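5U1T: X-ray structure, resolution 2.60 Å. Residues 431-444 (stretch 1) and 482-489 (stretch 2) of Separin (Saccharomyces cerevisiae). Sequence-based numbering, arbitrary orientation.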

ATOM      1  N   SER A 431      24.065  -3.787 -30.411  1.00 88.70           N
ATOM      2  CA  SER A 431      24.929  -4.179 -29.290  1.00 82.52           C
ATOM      3  C   SER A 431      24.281  -5.126 -28.273  1.00 79.35           C
ATOM      4  O   SER A 431      24.996  -5.736 -27.470  1.00 82.02           O
ATOM      5  CB  SER A 431      25.471  -2.930 -28.561  1.00 80.63           C
ATOM      6  OG  SER A 431      24.499  -1.904 -28.426  1.00 84.49           O
ATOM      7  N   HIS A 432      22.957  -5.262 -28.293  1.00 80.30           N
ATOM      8  CA  HIS A 432      22.317  -6.235 -27.411  1.00 81.11           C
ATOM      9  C   HIS A 432      22.897  -7.607 -27.774  1.00 77.81           C
ATOM     10  O   HIS A 432      23.267  -8.383 -26.885  1.00 74.58           O
ATOM     11  CB  HIS A 432      20.782  -6.200 -27.550  1.00 84.98           C
ATOM     12  CG  HIS A 432      20.038  -6.875 -26.432  1.00 88.48           C
ATOM     13  ND1 HIS A 432      20.254  -6.581 -25.099  1.00 91.20           N
ATOM     14  CD2 HIS A 432      19.051  -7.809 -26.452  1.00 94.07           C
ATOM     15  CE1 HIS A 432      19.438  -7.308 -24.348  1.00 87.12           C
ATOM     16  NE2 HIS A 432      18.700  -8.064 -25.142  1.00 89.92           N
ATOM     17  N   ARG A 433      23.014  -7.872 -29.077  1.00 72.13           N
ATOM     18  CA  ARG A 433      23.595  -9.116 -29.580  1.00 71.96           C
ATOM     19  C   ARG A 433      24.956  -9.409 -28.959  1.00 71.25           C
ATOM     20  O   ARG A 433      25.228 -10.527 -28.522  1.00 70.20           O
ATOM     21  CB  ARG A 433      23.766  -9.072 -31.097  1.00 79.47           C
ATOM     22  CG  ARG A 433      22.508  -9.150 -31.914  1.00 86.22           C
ATOM     23  CD  ARG A 433      22.867  -9.143 -33.408  1.00 96.32           C
ATOM     24  NE  ARG A 433      21.674  -9.143 -34.262  1.00113.68           N
ATOM     25  CZ  ARG A 433      21.692  -9.279 -35.590  1.00111.31           C
ATOM     26  NH1 ARG A 433      22.853  -9.430 -36.239  1.00115.59           N
ATOM     27  NH2 ARG A 433      20.543  -9.275 -36.268  1.00104.65           N
ATOM     28  N   THR A 434      25.816  -8.398 -28.939  1.00 67.86           N
ATOM     29  CA  THR A 434      27.160  -8.576 -28.429  1.00 65.55           C
ATOM     30  C   THR A 434      27.145  -8.930 -26.953  1.00 67.91           C
ATOM     31  O   THR A 434      27.811  -9.877 -26.530  1.00 67.71           O
ATOM     32  CB  THR A 434      28.013  -7.317 -28.641  1.00 68.10           C
ATOM     33  OG1 THR A 434      28.137  -7.062 -30.049  1.00 73.32           O
ATOM     34  CG2 THR A 434      29.396  -7.505 -28.041  1.00 56.02           C
ATOM     35  N   ILE A 435      26.374  -8.176 -26.176  1.00 67.97           N
ATOM     36  CA  ILE A 435      26.334  -8.359 -24.736  1.00 63.27           C
ATOM     37  C   ILE A 435      25.870  -9.776 -24.424  1.00 61.89           C
ATOM     38  O   ILE A 435      26.393 -10.423 -23.516  1.00 61.20           O
ATOM     39  CB  ILE A 435      25.415  -7.298 -24.065  1.00 65.22           C
ATOM     40  CG1 ILE A 435      25.911  -5.898 -24.424  1.00 63.80           C
ATOM     41  CG2 ILE A 435      25.387  -7.466 -22.555  1.00 62.09           C
ATOM     42  CD1 ILE A 435      25.249  -4.797 -23.670  1.00 65.60           C
ATOM     43  N   LEU A 436      24.915 -10.270 -25.205  1.00 63.83           N
ATOM     44  CA  LEU A 436      24.392 -11.616 -24.992  1.00 67.92           C
ATOM     45  C   LEU A 436      25.427 -12.646 -25.412  1.00 68.84           C
ATOM     46  O   LEU A 436      25.516 -13.718 -24.808  1.00 68.38           O
ATOM     47  CB  LEU A 436      23.085 -11.834 -25.756  1.00 70.36           C
ATOM     48  CG  LEU A 436      21.866 -11.035 -25.296  1.00 75.40           C
ATOM     49  CD1 LEU A 436      20.671 -11.327 -26.186  1.00 74.45           C
ATOM     50  CD2 LEU A 436      21.550 -11.333 -23.848  1.00 65.06           C
ATOM     51  N   LYS A 437      26.203 -12.322 -26.451  1.00 67.55           N
ATOM     52  CA  LYS A 437      27.327 -13.168 -26.872  1.00 66.54           C
ATOM     53  C   LYS A 437      28.385 -13.240 -25.788  1.00 60.23           C
ATOM     54  O   LYS A 437      28.847 -14.319 -25.429  1.00 57.40           O
ATOM     55  CB  LYS A 437      27.968 -12.648 -28.165  1.00 70.10           C
ATOM     56  CG  LYS A 437      27.214 -12.989 -29.424  1.00 70.55           C
ATOM     57  CD  LYS A 437      28.048 -12.728 -30.641  1.00 69.01           C
ATOM     58  CE  LYS A 437      27.450 -13.397 -31.864  1.00 77.43           C
ATOM     59  NZ  LYS A 437      28.488 -13.611 -32.938  1.00 84.26           N
ATOM     60  N   PHE A 438      28.761 -12.070 -25.275  1.00 58.96           N
ATOM     61  CA  PHE A 438      29.811 -11.972 -24.281  1.00 57.98           C
ATOM     62  C   PHE A 438      29.363 -12.648 -22.997  1.00 60.66           C
ATOM     63  O   PHE A 438      30.185 -13.145 -22.227  1.00 64.22           O
ATOM     64  CB  PHE A 438      30.210 -10.511 -24.050  1.00 56.66           C
ATOM     65  CG  PHE A 438      31.492 -10.102 -24.785  1.00 61.97           C
ATOM     66  CD1 PHE A 438      32.742 -10.257 -24.188  1.00 60.50           C
ATOM     67  CD2 PHE A 438      31.441  -9.574 -26.064  1.00 65.58           C
ATOM     68  CE1 PHE A 438      33.904  -9.882 -24.844  1.00 63.04           C
ATOM     69  CE2 PHE A 438      32.604  -9.199 -26.729  1.00 62.60           C
ATOM     70  CZ  PHE A 438      33.837  -9.355 -26.119  1.00 63.29           C
ATOM     71  N   GLU A 439      28.055 -12.705 -22.787  1.00 66.14           N
ATOM     72  CA  GLU A 439      27.521 -13.533 -21.723  1.00 66.86           C
ATOM     73  C   GLU A 439      27.979 -14.985 -21.909  1.00 66.72           C
ATOM     74  O   GLU A 439      28.447 -15.610 -20.963  1.00 67.03           O
ATOM     75  CB  GLU A 439      26.000 -13.454 -21.679  1.00 65.06           C
ATOM     76  CG  GLU A 439      25.402 -14.257 -20.553  1.00 74.30           C
ATOM     77  CD  GLU A 439      23.989 -13.815 -20.218  1.00 76.11           C
ATOM     78  OE1 GLU A 439      23.257 -13.424 -21.155  1.00 73.68           O
ATOM     79  OE2 GLU A 439      23.609 -13.849 -19.022  1.00 79.00           O
ATOM     80  N   LYS A 440      27.879 -15.517 -23.122  1.00 69.49           N
ATOM     81  CA  LYS A 440      28.213 -16.923 -23.324  1.00 65.66           C
ATOM     82  C   LYS A 440      29.726 -17.155 -23.223  1.00 66.31           C
ATOM     83  O   LYS A 440      30.144 -18.157 -22.641  1.00 68.46           O
ATOM     84  CB  LYS A 440      27.659 -17.433 -24.665  1.00 64.43           C
ATOM     85  CG  LYS A 440      26.164 -17.120 -24.864  1.00 78.34           C
ATOM     86  CD  LYS A 440      25.313 -18.305 -25.393  1.00 83.76           C
ATOM     87  CE  LYS A 440      23.860 -18.223 -24.863  1.00 91.65           C
ATOM     88  NZ  LYS A 440      22.988 -19.419 -25.235  1.00 99.86           N
ATOM     89  N   PHE A 441      30.536 -16.236 -23.771  1.00 65.88           N
ATOM     90  CA  PHE A 441      32.001 -16.270 -23.595  1.00 59.57           C
ATOM     91  C   PHE A 441      32.363 -16.327 -22.113  1.00 63.06           C
ATOM     92  O   PHE A 441      33.020 -17.268 -21.666  1.00 65.39           O
ATOM     93  CB  PHE A 441      32.700 -15.041 -24.213  1.00 59.65           C
ATOM     94  CG  PHE A 441      32.384 -14.807 -25.665  1.00 59.91           C
ATOM     95  CD1 PHE A 441      31.935 -15.834 -26.482  1.00 57.33           C
ATOM     96  CD2 PHE A 441      32.543 -13.545 -26.213  1.00 57.98           C
ATOM     97  CE1 PHE A 441      31.642 -15.598 -27.805  1.00 55.19           C
ATOM     98  CE2 PHE A 441      32.250 -13.309 -27.541  1.00 59.79           C
ATOM     99  CZ  PHE A 441      31.796 -14.336 -28.332  1.00 58.30           C
ATOM    100  N   ILE A 442      31.920 -15.310 -21.365  1.00 65.19           N
ATOM    101  CA  ILE A 442      32.262 -15.177 -19.955  1.00 62.60           C
ATOM    102  C   ILE A 442      31.934 -16.458 -19.221  1.00 60.05           C
ATOM    103  O   ILE A 442      32.761 -16.991 -18.490  1.00 65.19           O
ATOM    104  CB  ILE A 442      31.543 -13.992 -19.302  1.00 58.74           C
ATOM    105  CG1 ILE A 442      32.066 -12.692 -19.903  1.00 54.26           C
ATOM    106  CG2 ILE A 442      31.790 -13.988 -17.805  1.00 56.71           C
ATOM    107  CD1 ILE A 442      31.288 -11.477 -19.505  1.00 61.99           C
ATOM    108  N   SER A 443      30.744 -16.978 -19.471  1.00 63.85           N
ATOM    109  CA  SER A 443      30.342 -18.257 -18.927  1.00 65.73           C
ATOM    110  C   SER A 443      31.322 -19.378 -19.262  1.00 64.36           C
ATOM    111  O   SER A 443      31.520 -20.281 -18.458  1.00 70.20           O
ATOM    112  CB  SER A 443      28.956 -18.617 -19.440  1.00 72.42           C
ATOM    113  OG  SER A 443      28.012 -17.652 -19.005  1.00 77.09           O
ATOM    114  N   SER A 444      31.945 -19.318 -20.438  1.00 68.07           N
ATOM    115  CA  SER A 444      32.801 -20.406 -20.891  1.00 63.85           C
ATOM    116  C   SER A 444      34.234 -20.286 -20.354  1.00 64.38           C
ATOM    117  O   SER A 444      34.985 -21.267 -20.353  1.00 65.23           O
ATOM    118  CB  SER A 444      32.804 -20.470 -22.421  1.00 65.20           C
ATOM    119  OG  SER A 444      33.269 -19.258 -22.994  1.00 67.03           O
TER
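Stretch 2 482-489: IHCFTRLK

Stretch 2 continues a helix that begins earlier in the chain. Residues 482-485 are helical and include a wider pi-type turn. Thr486, Arg487 and Leu488 keep helical phi/psi without the regular bonds, although Arg487 N still bonds to Cys484 O at 3.2 Å and Leu488 N to Phe485 O at 2.9 Å. Lys489 leaves the right-handed helical region; its phi/psi of 46/58 is left-handed.

Stretch 2 lies on the helix of stretch 1 and runs in the same general direction. The register shows this: Cys484 CA is 5.2 Å from Glu439 CA, and Arg487 CA is 7.4 Å from Ser443 CA. The backbones are therefore closest near Cys484. The contact buries 494 Å², both sides summed.

Ile482 makes no contact with stretch 1. Its carbonyl O accepts a hydrogen bond from Thr486 OG1 at 2.9 Å.

His483 points toward the helix, chi1 m, and sits as a knob among His432, Ile435, Leu436 and Glu439. His483 ND1 donates a hydrogen bond to Glu439 OE1 at 3.1 Å. The carboxylate oxygen lies at the ring edge, near the ring plane, where an N-H can reach it. Leu436 CD2 packs 3.2 Å from His483 ND1. The edge of the His432 ring faces the His483 ring in an offset edge-to-face pair, with planes at 87° and centroids 5.9 Å apart. Glu439 OE2 is also 2.9 Å from His483 O, but both are acceptors and no hydrogen bond joins them.

Cys484 is the second knob, set among Ile435, Phe438, Glu439 and Ile442. It is buried. Its SG lies 3.5 Å from Ile435 O and 3.7 Å from Glu439 N, so the sulfur packs close to the helix backbone. Cys484 CB meets Ile442 CD1 at 3.6 Å. The small side chain goes with the short CA spacing here.

Phe485 points away from stretch 1, and neither it nor Thr486 touches the helix.

Arg487 points toward stretch 1 again. Its NE and NH2 both donate weak hydrogen bonds to Ser443 OG, at 2.8 and 3.0 Å. Ser443 OG in turn donates to Glu439 O at 2.9 Å, one helical turn back. Arg487 NH1 forms a salt bridge with Glu439 OE2 at 3.1 Å. That oxygen lies well out of the guanidinium plane, so the attraction is between charges only. Glu439 CG lies over one face of the guanidinium.

Leu488 adds an apolar contact, Leu488 CD2 to Ile442 CG2 at 4.2 Å. Lys489 is exposed and makes no contact.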

ATOM      1  N   ILE A 482      23.415  -6.827 -15.883  1.00 57.98           N
ATOM      2  CA  ILE A 482      22.546  -7.982 -15.764  1.00 58.32           C
ATOM      3  C   ILE A 482      23.160  -9.240 -16.375  1.00 62.96           C
ATOM      4  O   ILE A 482      23.205 -10.277 -15.722  1.00 69.35           O
ATOM      5  CB  ILE A 482      21.188  -7.720 -16.424  1.00 62.40           C
ATOM      6  CG1 ILE A 482      20.366  -6.770 -15.559  1.00 64.26           C
ATOM      7  CG2 ILE A 482      20.434  -9.009 -16.616  1.00 63.55           C
ATOM      8  CD1 ILE A 482      19.338  -5.971 -16.330  1.00 56.45           C
ATOM      9  N   HIS A 483      23.645  -9.171 -17.610  1.00 64.22           N
ATOM     10  CA  HIS A 483      24.003 -10.406 -18.310  1.00 66.54           C
ATOM     11  C   HIS A 483      25.451 -10.861 -18.134  1.00 64.70           C
ATOM     12  O   HIS A 483      25.775 -12.011 -18.447  1.00 68.41           O
ATOM     13  CB  HIS A 483      23.724 -10.263 -19.805  1.00 65.66           C
ATOM     14  CG  HIS A 483      22.285 -10.020 -20.132  1.00 70.69           C
ATOM     15  ND1 HIS A 483      21.458 -11.002 -20.639  1.00 75.69           N
ATOM     16  CD2 HIS A 483      21.523  -8.904 -20.036  1.00 69.84           C
ATOM     17  CE1 HIS A 483      20.253 -10.501 -20.839  1.00 69.55           C
ATOM     18  NE2 HIS A 483      20.264  -9.230 -20.480  1.00 70.39           N
ATOM     19  N   CYS A 484      26.317  -9.967 -17.656  1.00 63.56           N
ATOM     20  CA  CYS A 484      27.756 -10.216 -17.669  1.00 59.46           C
ATOM     21  C   CYS A 484      28.439  -9.944 -16.339  1.00 61.62           C
ATOM     22  O   CYS A 484      29.124 -10.820 -15.816  1.00 64.24           O
ATOM     23  CB  CYS A 484      28.428  -9.381 -18.760  1.00 57.30           C
ATOM     24  SG  CYS A 484      28.021  -9.879 -20.454  1.00 63.70           S
ATOM     25  N   PHE A 485      28.267  -8.742 -15.798  1.00 59.12           N
ATOM     26  CA  PHE A 485      28.963  -8.333 -14.579  1.00 52.77           C
ATOM     27  C   PHE A 485      28.638  -9.238 -13.404  1.00 53.19           C
ATOM     28  O   PHE A 485      29.515  -9.603 -12.637  1.00 56.84           O
ATOM     29  CB  PHE A 485      28.620  -6.888 -14.238  1.00 58.09           C
ATOM     30  CG  PHE A 485      29.212  -6.406 -12.956  1.00 54.33           C
ATOM     31  CD1 PHE A 485      30.527  -6.007 -12.894  1.00 51.59           C
ATOM     32  CD2 PHE A 485      28.439  -6.325 -11.807  1.00 60.42           C
ATOM     33  CE1 PHE A 485      31.070  -5.554 -11.714  1.00 52.59           C
ATOM     34  CE2 PHE A 485      28.969  -5.868 -10.620  1.00 55.78           C
ATOM     35  CZ  PHE A 485      30.292  -5.490 -10.568  1.00 56.63           C
ATOM     36  N   THR A 486      27.375  -9.617 -13.281  1.00 61.34           N
ATOM     37  CA  THR A 486      26.889 -10.427 -12.155  1.00 64.90           C
ATOM     38  C   THR A 486      27.477 -11.846 -12.133  1.00 66.83           C
ATOM     39  O   THR A 486      27.541 -12.497 -11.085  1.00 67.77           O
ATOM     40  CB  THR A 486      25.372 -10.534 -12.202  1.00 65.73           C
ATOM     41  OG1 THR A 486      24.992 -11.021 -13.499  1.00 71.36           O
ATOM     42  CG2 THR A 486      24.726  -9.172 -11.952  1.00 58.81           C
ATOM     43  N   ARG A 487      27.913 -12.308 -13.301  1.00 72.68           N
ATOM     44  CA  ARG A 487      28.616 -13.584 -13.430  1.00 69.22           C
ATOM     45  C   ARG A 487      30.049 -13.529 -12.910  1.00 67.15           C
ATOM     46  O   ARG A 487      30.708 -14.555 -12.791  1.00 66.47           O
ATOM     47  CB  ARG A 487      28.635 -14.023 -14.889  1.00 56.73           C
ATOM     48  CG  ARG A 487      27.291 -13.918 -15.531  1.00 67.14           C
ATOM     49  CD  ARG A 487      27.340 -14.363 -16.955  1.00 72.23           C
ATOM     50  NE  ARG A 487      27.047 -15.786 -17.084  1.00 80.04           N
ATOM     51  CZ  ARG A 487      25.827 -16.302 -16.970  1.00 84.09           C
ATOM     52  NH1 ARG A 487      24.790 -15.499 -16.707  1.00 83.19           N
ATOM     53  NH2 ARG A 487      25.645 -17.617 -17.108  1.00 84.87           N
ATOM     54  N   LEU A 488      30.549 -12.338 -12.619  1.00 67.79           N
ATOM     55  CA  LEU A 488      31.939 -12.227 -12.204  1.00 61.15           C
ATOM     56  C   LEU A 488      32.079 -12.461 -10.725  1.00 65.72           C
ATOM     57  O   LEU A 488      33.176 -12.728 -10.239  1.00 74.57           O
ATOM     58  CB  LEU A 488      32.503 -10.863 -12.561  1.00 61.74           C
ATOM     59  CG  LEU A 488      32.451 -10.552 -14.046  1.00 61.32           C
ATOM     60  CD1 LEU A 488      32.838  -9.105 -14.218  1.00 55.83           C
ATOM     61  CD2 LEU A 488      33.361 -11.489 -14.815  1.00 58.13           C
ATOM     62  N   LYS A 489      30.964 -12.336 -10.014  1.00 68.99           N
ATOM     63  CA  LYS A 489      30.953 -12.518  -8.570  1.00 70.65           C
ATOM     64  C   LYS A 489      32.112 -11.778  -7.870  1.00 69.02           C
ATOM     65  O   LYS A 489      32.937 -12.394  -7.198  1.00 72.06           O
ATOM     66  CB  LYS A 489      30.992 -14.020  -8.244  1.00 78.02           C
ATOM     67  CG  LYS A 489      29.617 -14.712  -8.325  1.00 78.95           C
ATOM     68  CD  LYS A 489      29.729 -16.183  -8.738  1.00 80.25           C
ATOM     69  CE  LYS A 489      30.933 -16.876  -8.091  1.00 84.65           C
ATOM     70  NZ  LYS A 489      30.930 -18.374  -8.283  1.00 86.25           N
TER